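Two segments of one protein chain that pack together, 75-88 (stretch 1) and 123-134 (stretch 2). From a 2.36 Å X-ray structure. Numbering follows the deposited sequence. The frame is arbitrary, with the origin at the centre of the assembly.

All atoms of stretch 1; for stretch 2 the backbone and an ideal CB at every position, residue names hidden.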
# COMPACT_ATOMS: atom_id res chain seq x y z
N GLY A 75 3.01 -8.76 -4.27
CA GLY A 75 2.28 -7.52 -4.43
C GLY A 75 0.84 -7.74 -4.84
O GLY A 75 -0.08 -7.17 -4.24
N LYS A 76 0.61 -8.59 -5.85
CA LYS A 76 -0.75 -8.78 -6.35
C LYS A 76 -1.64 -9.43 -5.30
O LYS A 76 -2.81 -9.06 -5.16
CB LYS A 76 -0.74 -9.62 -7.62
CG LYS A 76 -0.28 -8.90 -8.87
CD LYS A 76 0.05 -9.94 -9.94
CE LYS A 76 0.14 -9.33 -11.34
NZ LYS A 76 0.11 -10.39 -12.40
N LYS A 77 -1.13 -10.40 -4.57
CA LYS A 77 -1.95 -10.98 -3.50
C LYS A 77 -2.35 -9.91 -2.50
O LYS A 77 -3.53 -9.77 -2.16
CB LYS A 77 -1.21 -12.13 -2.82
CG LYS A 77 -1.27 -13.44 -3.59
CD LYS A 77 -0.82 -14.63 -2.74
CE LYS A 77 -0.98 -15.95 -3.48
NZ LYS A 77 -0.68 -17.13 -2.60
N ALA A 78 -1.38 -9.09 -2.06
CA ALA A 78 -1.69 -8.04 -1.09
C ALA A 78 -2.74 -7.08 -1.64
O ALA A 78 -3.72 -6.75 -0.96
CB ALA A 78 -0.42 -7.28 -0.71
N ILE A 79 -2.55 -6.62 -2.87
CA ILE A 79 -3.46 -5.62 -3.43
C ILE A 79 -4.88 -6.18 -3.49
O ILE A 79 -5.85 -5.50 -3.14
CB ILE A 79 -2.97 -5.17 -4.82
CG1 ILE A 79 -1.62 -4.46 -4.67
CG2 ILE A 79 -4.00 -4.28 -5.48
CD1 ILE A 79 -0.92 -4.23 -5.97
N ALA A 80 -5.02 -7.43 -3.93
CA ALA A 80 -6.33 -8.04 -4.05
C ALA A 80 -7.08 -8.03 -2.73
O ALA A 80 -8.28 -7.74 -2.68
CB ALA A 80 -6.19 -9.48 -4.56
N SER A 81 -6.38 -8.36 -1.63
CA SER A 81 -7.02 -8.32 -0.32
C SER A 81 -7.32 -6.90 0.10
O SER A 81 -8.35 -6.63 0.73
CB SER A 81 -6.13 -9.00 0.71
OG SER A 81 -6.12 -10.40 0.50
N PHE A 82 -6.41 -5.98 -0.20
CA PHE A 82 -6.65 -4.56 0.05
C PHE A 82 -7.93 -4.11 -0.63
O PHE A 82 -8.77 -3.44 -0.03
CB PHE A 82 -5.45 -3.77 -0.45
CG PHE A 82 -5.43 -2.35 0.00
CD1 PHE A 82 -5.24 -2.04 1.33
CD2 PHE A 82 -5.56 -1.33 -0.91
CE1 PHE A 82 -5.19 -0.74 1.74
CE2 PHE A 82 -5.51 -0.03 -0.49
CZ PHE A 82 -5.33 0.26 0.83
N VAL A 83 -8.09 -4.47 -1.91
CA VAL A 83 -9.27 -4.05 -2.67
C VAL A 83 -10.53 -4.70 -2.11
O VAL A 83 -11.58 -4.06 -2.01
CB VAL A 83 -9.07 -4.36 -4.16
CG1 VAL A 83 -10.35 -4.15 -4.94
CG2 VAL A 83 -7.94 -3.51 -4.74
N ASN A 84 -10.43 -5.98 -1.73
CA ASN A 84 -11.57 -6.70 -1.16
C ASN A 84 -12.11 -6.00 0.08
O ASN A 84 -13.32 -6.01 0.34
CB ASN A 84 -11.16 -8.14 -0.84
CG ASN A 84 -12.25 -9.15 -1.15
OD1 ASN A 84 -12.36 -9.63 -2.28
ND2 ASN A 84 -13.04 -9.50 -0.14
N PHE A 85 -11.22 -5.39 0.86
CA PHE A 85 -11.64 -4.63 2.03
C PHE A 85 -12.31 -3.32 1.62
O PHE A 85 -13.33 -2.93 2.21
CB PHE A 85 -10.42 -4.37 2.91
CG PHE A 85 -10.69 -3.52 4.12
CD1 PHE A 85 -11.37 -4.03 5.20
CD2 PHE A 85 -10.21 -2.23 4.19
CE1 PHE A 85 -11.59 -3.27 6.32
CE2 PHE A 85 -10.44 -1.46 5.30
CZ PHE A 85 -11.13 -1.98 6.37
N ILE A 86 -11.76 -2.64 0.62
CA ILE A 86 -12.35 -1.40 0.12
C ILE A 86 -13.77 -1.65 -0.39
O ILE A 86 -14.70 -0.91 -0.07
CB ILE A 86 -11.46 -0.78 -0.96
CG1 ILE A 86 -10.15 -0.30 -0.34
CG2 ILE A 86 -12.17 0.37 -1.67
CD1 ILE A 86 -9.05 -0.15 -1.35
N LYS A 87 -13.95 -2.71 -1.19
CA LYS A 87 -15.28 -2.99 -1.73
C LYS A 87 -16.25 -3.40 -0.63
O LYS A 87 -17.46 -3.14 -0.74
CB LYS A 87 -15.20 -4.08 -2.80
CG LYS A 87 -14.49 -3.65 -4.08
CD LYS A 87 -14.73 -4.65 -5.23
CE LYS A 87 -14.07 -6.00 -4.99
NZ LYS A 87 -14.43 -7.00 -6.03
N ASP A 88 -15.76 -4.04 0.43
CA ASP A 88 -16.65 -4.46 1.50
C ASP A 88 -16.95 -3.33 2.46
O ASP A 88 -18.07 -3.21 2.96
CB ASP A 88 -16.06 -5.65 2.25
CG ASP A 88 -16.40 -6.98 1.59
OD1 ASP A 88 -17.56 -7.13 1.13
OD2 ASP A 88 -15.52 -7.86 1.53
N UNK A 123 0.85 1.47 -11.75
CA UNK A 123 0.76 0.01 -11.80
C UNK A 123 -0.21 -0.50 -10.75
O UNK A 123 -1.16 -1.24 -11.07
CB UNK A 123 2.14 -0.62 -11.60
N UNK A 124 0.00 -0.11 -9.49
CA UNK A 124 -0.87 -0.56 -8.41
C UNK A 124 -2.32 -0.26 -8.75
O UNK A 124 -3.20 -1.12 -8.65
CB UNK A 124 -0.48 0.10 -7.09
N UNK A 125 -2.58 0.98 -9.21
CA UNK A 125 -3.94 1.41 -9.48
C UNK A 125 -4.54 0.65 -10.65
O UNK A 125 -5.74 0.33 -10.64
CB UNK A 125 -3.98 2.91 -9.76
N UNK A 126 -3.73 0.36 -11.67
CA UNK A 126 -4.22 -0.42 -12.80
C UNK A 126 -4.76 -1.76 -12.34
O UNK A 126 -5.86 -2.16 -12.73
CB UNK A 126 -3.11 -0.63 -13.83
N UNK A 127 -3.99 -2.47 -11.50
CA UNK A 127 -4.42 -3.78 -11.02
C UNK A 127 -5.69 -3.69 -10.20
O UNK A 127 -6.58 -4.53 -10.32
CB UNK A 127 -3.31 -4.43 -10.19
N UNK A 128 -5.78 -2.68 -9.33
CA UNK A 128 -7.00 -2.45 -8.58
C UNK A 128 -8.20 -2.37 -9.51
O UNK A 128 -9.27 -2.91 -9.21
CB UNK A 128 -6.88 -1.17 -7.75
N UNK A 129 -8.03 -1.71 -10.66
CA UNK A 129 -9.13 -1.59 -11.60
C UNK A 129 -9.49 -2.94 -12.21
O UNK A 129 -10.67 -3.25 -12.38
CB UNK A 129 -8.78 -0.59 -12.70
N UNK A 130 -8.47 -3.75 -12.54
CA UNK A 130 -8.74 -5.10 -13.04
C UNK A 130 -9.60 -5.89 -12.06
O UNK A 130 -10.45 -6.69 -12.46
CB UNK A 130 -7.43 -5.84 -13.30
N UNK A 131 -9.41 -5.64 -10.76
CA UNK A 131 -10.11 -6.36 -9.71
C UNK A 131 -11.55 -5.91 -9.50
O UNK A 131 -12.21 -6.43 -8.58
CB UNK A 131 -9.34 -6.21 -8.40
N UNK A 132 -12.07 -4.98 -10.29
CA UNK A 132 -13.44 -4.53 -10.16
C UNK A 132 -13.65 -3.28 -9.33
O UNK A 132 -14.80 -2.98 -8.97
CB UNK A 132 -14.28 -5.66 -9.56
N UNK A 133 -12.58 -2.55 -9.02
CA UNK A 133 -12.66 -1.27 -8.35
C UNK A 133 -12.66 -0.16 -9.39
O UNK A 133 -11.95 -0.23 -10.39
CB UNK A 133 -11.50 -1.10 -7.36
N UNK A 134 -13.46 0.88 -9.15
CA UNK A 134 -13.69 1.88 -10.17
C UNK A 134 -12.64 2.98 -10.14
O UNK A 134 -12.22 3.43 -9.06
CB UNK A 134 -15.09 2.48 -10.00

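Two helices cross here at 58°, their axes 9.8 Å apart at closest approach, and the second ends inside the contact.

Position 123 has its CB directed sideways with nothing of stretch 1 within reach; almost any helix-tolerant residue would serve, and A123 is deposited. At 124 the bond is again sideways, but the ideal CB lies 4.5 Å from I79 CD1. A small or medium apolar side chain suits it. V124 places CG2 4.1 Å from I79 CD1.

Position 125 points away and 126 is out of reach, so stretch 1 restricts neither, and small or polar residues would both do; they are A125 and D126.

At 127 the bond points toward stretch 1, with I79 CG2 4.8 Å from the ideal CB and the aliphatic part of K76 farther along. A long apolar chain could fill this space, but a flat ring could use both neighbours. Y127, chi1 t, does so: K76 CG sits over one face, 4.0 Å from the ring centroid, in a CH-pi contact, while I79 CG2 meets the edge 3.8 Å from CD2.

Position 128 starts sideways, yet its ideal CB is 4.0 Å from V83 CG2, and a groove between I79 and V83 leads on to F82. Leucine-like or longer flexible apolar chains are plausible. M128 follows the groove: its CG is 3.7 Å from V83 CG2, and its CE reaches 3.5 Å from F82 CD2 at the ring edge.

Position 129 points away and 130 sideways without contact, so polar residues are acceptable; K129 makes a long salt bridge to D126, and Q130 stays clear of stretch 1.

At 131 the bond points toward V83 CG1, 4.1 Å from the ideal CB, and A80 leaves room beside it. A branched apolar residue fits. L131, m,t, brings CD1 to 3.6 Å from A80 CA and 4.1 Å from V83 CG2.

Position 132 has phi 96° in a Schellman motif, where a CB would jam against the preceding carbonyl oxygen. The backbone calls for glycine, and G132 is found. Beside it, K87 NZ gives L131 O a weak hydrogen bond of 3.4 Å.

Position 133 points back toward stretch 1, its ideal CB 4.1 Å from V83 CG1, with I86 beyond. A medium or large apolar residue is expected. L133 puts CD1 3.8 Å from I86 CG2.

Position 134 is out of reach of stretch 1, which leaves its side chain unrestricted, and a polar one is reasonable; D134 is deposited.

Stretch 2, residues 123-134: AVADYMKQLGLD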
# COMPACT_ATOMS: atom_id res chain seq x y z
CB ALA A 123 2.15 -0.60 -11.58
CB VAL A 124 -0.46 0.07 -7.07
CG1 VAL A 124 -1.56 -0.14 -6.04
CG2 VAL A 124 0.81 -0.56 -6.57
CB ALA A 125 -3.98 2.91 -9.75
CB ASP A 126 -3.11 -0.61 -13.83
CG ASP A 126 -2.89 0.62 -14.69
OD1 ASP A 126 -3.59 1.64 -14.49
OD2 ASP A 126 -2.01 0.56 -15.58
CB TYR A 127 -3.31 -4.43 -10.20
CG TYR A 127 -3.57 -5.90 -9.91
CD1 TYR A 127 -3.71 -6.82 -10.95
CD2 TYR A 127 -3.69 -6.36 -8.61
CE1 TYR A 127 -3.95 -8.16 -10.70
CE2 TYR A 127 -3.92 -7.71 -8.34
CZ TYR A 127 -4.05 -8.60 -9.39
OH TYR A 127 -4.30 -9.93 -9.13
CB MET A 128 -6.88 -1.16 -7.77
CG MET A 128 -5.82 -1.22 -6.72
SD MET A 128 -5.77 0.28 -5.75
CE MET A 128 -5.10 -0.33 -4.20
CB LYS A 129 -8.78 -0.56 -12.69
CG LYS A 129 -8.81 0.89 -12.20
CD LYS A 129 -8.47 1.87 -13.30
CE LYS A 129 -7.06 2.42 -13.15
NZ LYS A 129 -6.75 3.45 -14.20
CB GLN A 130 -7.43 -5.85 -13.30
CG GLN A 130 -6.60 -5.30 -14.45
CD GLN A 130 -5.26 -6.00 -14.58
OE1 GLN A 130 -5.19 -7.24 -14.58
NE2 GLN A 130 -4.18 -5.23 -14.67
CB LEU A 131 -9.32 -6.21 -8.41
CG LEU A 131 -7.92 -6.80 -8.54
CD1 LEU A 131 -7.13 -6.60 -7.26
CD2 LEU A 131 -8.00 -8.27 -8.88
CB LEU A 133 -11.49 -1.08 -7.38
CG LEU A 133 -11.58 0.09 -6.41
CD1 LEU A 133 -12.71 -0.11 -5.42
CD2 LEU A 133 -10.25 0.26 -5.70
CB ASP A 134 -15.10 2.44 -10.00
CG ASP A 134 -16.13 1.34 -9.79
OD1 ASP A 134 -16.31 0.51 -10.71
OD2 ASP A 134 -16.71 1.26 -8.69
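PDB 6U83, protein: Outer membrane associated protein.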